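Local structure of beta-galactoside alpha-2,6-sialyltransferase (Photobacterium sp., 2Z4T) at residues S116-D122 and A145-W151; L194-S200 and V222-D228. The protein catalyses the transfer of sialic acid from a CMP-linked donor to beta-galactosides such as lactose, forming an alpha-2,6 linkage. All blocks are in the same frame, centred on the assembly; numbering follows the deposited sequence.

Interaction 1: residues S116-D122 and A145-W151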
loop_
_atom_site.group_PDB
_atom_site.type_symbol
_atom_site.label_atom_id
_atom_site.label_comp_id
_atom_site.label_asym_id
_atom_site.label_seq_id
_atom_site.Cartn_x
_atom_site.Cartn_y
_atom_site.Cartn_z
ATOM N N SER A 116 0.673 5.776 -19.164
ATOM C CA SER A 116 1.284 5.765 -17.844
ATOM C C SER A 116 1.201 4.397 -17.164
ATOM O O SER A 116 0.295 3.581 -17.408
ATOM C CB SER A 116 0.673 6.843 -16.957
ATOM O OG SER A 116 -0.646 6.473 -16.598
ATOM N N LEU A 117 2.179 4.160 -16.313
ATOM C CA LEU A 117 2.290 2.917 -15.595
ATOM C C LEU A 117 2.535 3.243 -14.118
ATOM O O LEU A 117 3.214 4.248 -13.761
ATOM C CB LEU A 117 3.425 2.093 -16.193
ATOM C CG LEU A 117 3.569 0.628 -15.794
ATOM C CD1 LEU A 117 2.320 -0.153 -16.156
ATOM C CD2 LEU A 117 4.795 0.011 -16.454
ATOM N N GLU A 118 1.915 2.423 -13.268
ATOM C CA GLU A 118 2.116 2.475 -11.832
ATOM C C GLU A 118 2.438 1.070 -11.383
ATOM O O GLU A 118 1.652 0.157 -11.637
ATOM C CB GLU A 118 0.855 2.936 -11.137
ATOM C CG GLU A 118 0.550 4.403 -11.300
ATOM C CD GLU A 118 -0.810 4.755 -10.720
ATOM O OE1 GLU A 118 -1.152 5.954 -10.706
ATOM O OE2 GLU A 118 -1.535 3.821 -10.295
ATOM N N VAL A 119 3.604 0.906 -10.746
ATOM C CA VAL A 119 4.075 -0.393 -10.272
ATOM C C VAL A 119 4.155 -0.396 -8.733
ATOM O O VAL A 119 4.703 0.532 -8.129
ATOM C CB VAL A 119 5.438 -0.732 -10.891
ATOM C CG1 VAL A 119 5.905 -2.110 -10.461
ATOM C CG2 VAL A 119 5.392 -0.650 -12.429
ATOM N N TYR A 120 3.601 -1.429 -8.102
ATOM C CA TYR A 120 3.565 -1.524 -6.645
ATOM C C TYR A 120 4.037 -2.892 -6.175
ATOM O O TYR A 120 3.454 -3.915 -6.557
ATOM C CB TYR A 120 2.140 -1.337 -6.127
ATOM C CG TYR A 120 1.378 -0.115 -6.623
ATOM C CD1 TYR A 120 1.281 1.023 -5.831
ATOM C CD2 TYR A 120 0.716 -0.128 -7.857
ATOM C CE1 TYR A 120 0.574 2.145 -6.247
ATOM C CE2 TYR A 120 -0.006 0.986 -8.293
ATOM C CZ TYR A 120 -0.072 2.122 -7.469
ATOM O OH TYR A 120 -0.774 3.231 -7.854
ATOM N N VAL A 121 5.080 -2.917 -5.341
ATOM C CA VAL A 121 5.677 -4.174 -4.925
ATOM C C VAL A 121 5.851 -4.228 -3.408
ATOM O O VAL A 121 6.467 -3.329 -2.786
ATOM C CB VAL A 121 7.050 -4.419 -5.613
ATOM C CG1 VAL A 121 7.570 -5.836 -5.329
ATOM C CG2 VAL A 121 6.969 -4.183 -7.137
ATOM N N ASP A 122 5.334 -5.305 -2.820
ATOM C CA ASP A 122 5.516 -5.565 -1.413
ATOM C C ASP A 122 5.078 -6.981 -1.042
ATOM O O ASP A 122 4.114 -7.519 -1.592
ATOM C CB ASP A 122 4.740 -4.536 -0.569
ATOM C CG ASP A 122 4.829 -4.829 0.919
ATOM O OD1 ASP A 122 5.956 -5.047 1.423
ATOM O OD2 ASP A 122 3.781 -4.862 1.588
ATOM N N ALA A 145 -4.164 5.205 -16.391
ATOM C CA ALA A 145 -2.976 4.506 -15.880
ATOM C C ALA A 145 -3.207 3.003 -15.829
ATOM O O ALA A 145 -4.312 2.551 -15.496
ATOM C CB ALA A 145 -2.577 5.031 -14.495
ATOM N N GLN A 146 -2.175 2.243 -16.199
ATOM C CA GLN A 146 -2.132 0.786 -16.024
ATOM C C GLN A 146 -1.428 0.501 -14.710
ATOM O O GLN A 146 -0.486 1.216 -14.329
ATOM C CB GLN A 146 -1.332 0.109 -17.147
ATOM C CG GLN A 146 -2.081 -0.100 -18.476
ATOM C CD GLN A 146 -3.378 -0.922 -18.348
ATOM O OE1 GLN A 146 -4.355 -0.656 -19.043
ATOM N NE2 GLN A 146 -3.387 -1.917 -17.459
ATOM N N ARG A 147 -1.841 -0.565 -14.031
ATOM C CA ARG A 147 -1.315 -0.839 -12.699
ATOM C C ARG A 147 -0.832 -2.268 -12.557
ATOM O O ARG A 147 -1.551 -3.220 -12.859
ATOM C CB ARG A 147 -2.346 -0.485 -11.633
ATOM C CG ARG A 147 -2.774 0.948 -11.723
ATOM C CD ARG A 147 -3.661 1.382 -10.557
ATOM N NE ARG A 147 -4.001 2.779 -10.770
ATOM C CZ ARG A 147 -5.019 3.191 -11.522
ATOM N NH1 ARG A 147 -5.841 2.305 -12.071
ATOM N NH2 ARG A 147 -5.220 4.495 -11.706
ATOM N N TYR A 148 0.407 -2.394 -12.102
ATOM C CA TYR A 148 1.045 -3.677 -11.909
ATOM C C TYR A 148 1.354 -3.822 -10.430
ATOM O O TYR A 148 1.975 -2.935 -9.824
ATOM C CB TYR A 148 2.361 -3.746 -12.680
ATOM C CG TYR A 148 2.274 -3.707 -14.188
ATOM C CD1 TYR A 148 1.061 -3.835 -14.849
ATOM C CD2 TYR A 148 3.438 -3.587 -14.958
ATOM C CE1 TYR A 148 0.995 -3.801 -16.240
ATOM C CE2 TYR A 148 3.390 -3.567 -16.332
ATOM C CZ TYR A 148 2.165 -3.680 -16.972
ATOM O OH TYR A 148 2.109 -3.649 -18.337
ATOM N N ILE A 149 0.933 -4.944 -9.860
ATOM C CA ILE A 149 1.217 -5.262 -8.478
ATOM C C ILE A 149 1.995 -6.561 -8.371
ATOM O O ILE A 149 1.871 -7.461 -9.223
ATOM C CB ILE A 149 -0.081 -5.375 -7.641
ATOM C CG1 ILE A 149 -0.938 -6.570 -8.082
ATOM C CG2 ILE A 149 -0.844 -4.059 -7.663
ATOM C CD1 ILE A 149 -2.224 -6.786 -7.253
ATOM N N ALA A 150 2.824 -6.649 -7.337
ATOM C CA ALA A 150 3.380 -7.927 -6.936
ATOM C C ALA A 150 3.267 -7.910 -5.433
ATOM O O ALA A 150 4.103 -7.311 -4.744
ATOM C CB ALA A 150 4.818 -8.081 -7.391
ATOM N N TRP A 151 2.191 -8.527 -4.943
ATOM C CA TRP A 151 1.797 -8.470 -3.525
ATOM C C TRP A 151 1.801 -9.851 -2.914
ATOM O O TRP A 151 1.483 -10.842 -3.575
ATOM C CB TRP A 151 0.382 -7.904 -3.362
ATOM C CG TRP A 151 0.239 -6.390 -3.443
ATOM C CD1 TRP A 151 1.239 -5.458 -3.377
ATOM C CD2 TRP A 151 -0.988 -5.648 -3.578
ATOM N NE1 TRP A 151 0.714 -4.184 -3.479
ATOM C CE2 TRP A 151 -0.647 -4.274 -3.600
ATOM C CE3 TRP A 151 -2.341 -6.013 -3.687
ATOM C CZ2 TRP A 151 -1.609 -3.262 -3.719
ATOM C CZ3 TRP A 151 -3.301 -5.007 -3.815
ATOM C CH2 TRP A 151 -2.933 -3.650 -3.815
#
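Two neighbouring parallel strands of the first Rossmann-like domain of the GT-B fold, which follows the N-terminal immunoglobulin-like domain, meet here, joined by helix 126-141 in a beta-alpha-beta unit. Their axes approach to 4.7 Å at 10°, and six backbone hydrogen bonds run from Gln146 N to Ser116 O (3.1 Å) through to Asp122 N to Ala150 O (3.0 Å). The faces differ sharply. On one, Leu117 takes the t/p rotamer, which lays CD1 3.6 Å from the centroid of the Tyr148 ring, a CH-pi contact close to the ring normal; Tyr148, m in chi1, turns its ring back along the sheet to receive it. Val119 CG2 lies 4.3 Å from Tyr148 CB, and helix 178-190 covers this face. On the other, the extended Glu118 side chain leans across to Arg147 (mtt), which rises from the same face: Arg147 NE donates to Glu118 OE2 at 2.7 Å in a salt bridge, and Tyr120 OH donates to the same OE2 at 2.6 Å. Ser138 of helix 126-141 bonds both Glu118 OE1 and Arg147 NH2, and Leu164 O takes Arg147 NH1. Asp122, a magnesium-site residue like Ala124 and Thr128, accepts hydrogen bonds from Thr128, Asn201 and the Ala124 amide; its side chain lies about 4 Å from the bound ion. Beneath helix 126-141, the buried charges of Glu118 and Arg147 thus neutralise each other.

Interaction 2: residues L194-S200 and V222-D228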
loop_
_atom_site.group_PDB
_atom_site.type_symbol
_atom_site.label_atom_id
_atom_site.label_comp_id
_atom_site.label_asym_id
_atom_site.label_seq_id
_atom_site.Cartn_x
_atom_site.Cartn_y
_atom_site.Cartn_z
ATOM N N LEU A 194 6.225 7.288 -22.022
ATOM C CA LEU A 194 5.692 6.534 -20.889
ATOM C C LEU A 194 6.059 7.193 -19.567
ATOM O O LEU A 194 7.247 7.396 -19.274
ATOM C CB LEU A 194 6.175 5.070 -20.912
ATOM C CG LEU A 194 5.516 4.116 -19.899
ATOM C CD1 LEU A 194 4.006 3.890 -20.195
ATOM C CD2 LEU A 194 6.264 2.775 -19.797
ATOM N N ASN A 195 5.033 7.561 -18.799
ATOM C CA ASN A 195 5.218 7.950 -17.409
ATOM C C ASN A 195 5.135 6.719 -16.507
ATOM O O ASN A 195 4.178 5.940 -16.596
ATOM C CB ASN A 195 4.195 9.008 -16.979
ATOM C CG ASN A 195 4.469 10.372 -17.600
ATOM O OD1 ASN A 195 5.607 10.703 -17.965
ATOM N ND2 ASN A 195 3.423 11.171 -17.728
ATOM N N VAL A 196 6.155 6.535 -15.670
ATOM C CA VAL A 196 6.172 5.433 -14.693
ATOM C C VAL A 196 6.223 5.952 -13.251
ATOM O O VAL A 196 7.055 6.802 -12.906
ATOM C CB VAL A 196 7.355 4.458 -14.927
ATOM C CG1 VAL A 196 7.384 3.378 -13.863
ATOM C CG2 VAL A 196 7.271 3.835 -16.303
ATOM N N LYS A 197 5.305 5.465 -12.425
ATOM C CA LYS A 197 5.432 5.584 -10.968
ATOM C C LYS A 197 5.828 4.231 -10.367
ATOM O O LYS A 197 5.357 3.180 -10.817
ATOM C CB LYS A 197 4.128 6.039 -10.364
ATOM C CG LYS A 197 3.891 7.516 -10.479
ATOM C CD LYS A 197 2.419 7.796 -10.249
ATOM C CE LYS A 197 2.184 9.021 -9.355
ATOM N NZ LYS A 197 2.021 8.657 -7.910
ATOM N N LEU A 198 6.701 4.258 -9.369
ATOM C CA LEU A 198 7.127 3.036 -8.712
ATOM C C LEU A 198 6.885 3.155 -7.223
ATOM O O LEU A 198 7.028 4.246 -6.637
ATOM C CB LEU A 198 8.607 2.729 -8.974
ATOM C CG LEU A 198 9.089 2.530 -10.416
ATOM C CD1 LEU A 198 10.597 2.396 -10.444
ATOM C CD2 LEU A 198 8.430 1.325 -11.113
ATOM N N SER A 199 6.516 2.029 -6.615
ATOM C CA SER A 199 6.238 1.994 -5.203
ATOM C C SER A 199 6.759 0.704 -4.582
ATOM O O SER A 199 6.515 -0.393 -5.094
ATOM C CB SER A 199 4.732 2.134 -4.937
ATOM O OG SER A 199 4.485 2.265 -3.539
ATOM N N SER A 200 7.452 0.839 -3.458
ATOM C CA SER A 200 7.988 -0.318 -2.780
ATOM C C SER A 200 8.017 -0.189 -1.275
ATOM O O SER A 200 8.123 0.921 -0.730
ATOM C CB SER A 200 9.408 -0.623 -3.255
ATOM O OG SER A 200 9.975 -1.667 -2.475
ATOM N N VAL A 222 10.950 6.837 -21.543
ATOM C CA VAL A 222 10.288 6.661 -20.241
ATOM C C VAL A 222 10.732 7.627 -19.144
ATOM O O VAL A 222 11.916 7.870 -18.948
ATOM C CB VAL A 222 10.091 5.155 -19.789
ATOM C CG1 VAL A 222 10.558 4.199 -20.829
ATOM C CG2 VAL A 222 10.715 4.864 -18.449
ATOM N N THR A 223 9.762 8.219 -18.468
ATOM C CA THR A 223 10.065 9.100 -17.374
ATOM C C THR A 223 9.535 8.496 -16.071
ATOM O O THR A 223 8.344 8.230 -15.922
ATOM C CB THR A 223 9.506 10.500 -17.621
ATOM O OG1 THR A 223 9.989 10.949 -18.890
ATOM C CG2 THR A 223 9.976 11.481 -16.532
ATOM N N VAL A 224 10.458 8.248 -15.150
ATOM C CA VAL A 224 10.107 7.808 -13.823
ATOM C C VAL A 224 9.687 9.052 -13.062
ATOM O O VAL A 224 10.529 9.809 -12.605
ATOM C CB VAL A 224 11.287 7.086 -13.143
ATOM C CG1 VAL A 224 10.859 6.496 -11.791
ATOM C CG2 VAL A 224 11.835 5.988 -14.071
ATOM N N THR A 225 8.383 9.273 -12.937
ATOM C CA THR A 225 7.920 10.525 -12.357
ATOM C C THR A 225 7.966 10.550 -10.833
ATOM O O THR A 225 8.056 11.627 -10.245
ATOM C CB THR A 225 6.518 10.937 -12.860
ATOM O OG1 THR A 225 5.527 10.023 -12.366
ATOM C CG2 THR A 225 6.491 10.980 -14.388
ATOM N N ASN A 226 7.934 9.372 -10.203
ATOM C CA ASN A 226 7.942 9.264 -8.730
ATOM C C ASN A 226 8.260 7.854 -8.239
ATOM O O ASN A 226 7.847 6.848 -8.852
ATOM C CB ASN A 226 6.594 9.719 -8.115
ATOM C CG ASN A 226 6.597 9.673 -6.579
ATOM O OD1 ASN A 226 7.205 10.532 -5.920
ATOM N ND2 ASN A 226 5.927 8.663 -6.003
ATOM N N ILE A 227 8.994 7.796 -7.129
ATOM C CA ILE A 227 9.154 6.567 -6.366
ATOM C C ILE A 227 8.626 6.803 -4.959
ATOM O O ILE A 227 9.070 7.716 -4.256
ATOM C CB ILE A 227 10.625 6.077 -6.320
ATOM C CG1 ILE A 227 11.219 6.039 -7.740
ATOM C CG2 ILE A 227 10.706 4.727 -5.627
ATOM C CD1 ILE A 227 12.650 5.578 -7.814
ATOM N N ASP A 228 7.647 5.987 -4.572
ATOM C CA ASP A 228 7.097 5.988 -3.214
ATOM C C ASP A 228 7.729 4.880 -2.401
ATOM O O ASP A 228 7.807 3.732 -2.853
ATOM C CB ASP A 228 5.592 5.753 -3.248
ATOM C CG ASP A 228 4.805 7.011 -3.539
ATOM O OD1 ASP A 228 5.298 8.118 -3.211
ATOM O OD2 ASP A 228 3.667 6.878 -4.085
HETATM O O HOH W 1 5.088 6.294 -7.041
HETATM O O HOH W 2 2.326 3.962 -4.093
#
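Strands 194-200 and 222-228 run parallel, 7° apart with axes 4.6 Å from each other, and form the outer limbs of a beta-alpha-beta unit completed by helix 205-216 in the Rossmann-like sheet. The pairing is regular from Leu194 with Val222 to Val196 with Val224, then a beta bulge intervenes: Thr225, with phi/psi near -80/-24, is an extra residue, so that Leu198 pairs with Ile227. Hydrogen bonding survives the shift, since Thr225 N reaches Val196 O at 2.8 Å, somewhat bent, and Leu198 N reaches Asn226 O at 2.9 Å. Beyond it, Asp228 N to Leu198 O (2.8 Å) and Ser200 N to Asp228 O (3.0 Å) restore the ladder.

Leu194, Val196, Leu198, Val222, Val224 and Ile227 share one face, with Val196 CG2 and Val222 CG2 4.2 Å apart and Leu198 CD1 4.3 Å from Val224 CG1; helix 205-216 packs there through Leu209 and Leu213. The bulge lets Ile227 join this apolar row and brings Asn226 and Asp228 to the polar face, where Asn226 ND2 donates to Asp228 OD1 at 2.9 Å. Lys197 NZ stays 4.5 Å from Asp228 OD2, beyond a salt bridge. A water also links the strands: it accepts from Ser199 OG at 2.8 Å and donates to Asp228 OD2 at 3.2 Å.

Interactions 1 and 2 follow one another along the chain, the first closing before the second opens, and their centres lie 10 Å apart in one sheet. Strands 103-122 and 194-201 are adjacent strands near the middle of that sheet, so the order across the four segments is 145-151, 116-122, 194-200, 222-228. Probable hydrogen bonds from Leu117 N to Asn195 O (2.7 Å) and Lys197 N to Leu117 O (2.8 Å) join the pairs, and Val119 CB packs on Leu198 CD2 at 3.6 Å. All four strands point their C-terminal ends toward the substrate cleft, as expected of a Rossmann-like domain: Asp122 lies about 7 Å from bound galactose and Ser200 about 10 Å, side chain to ligand.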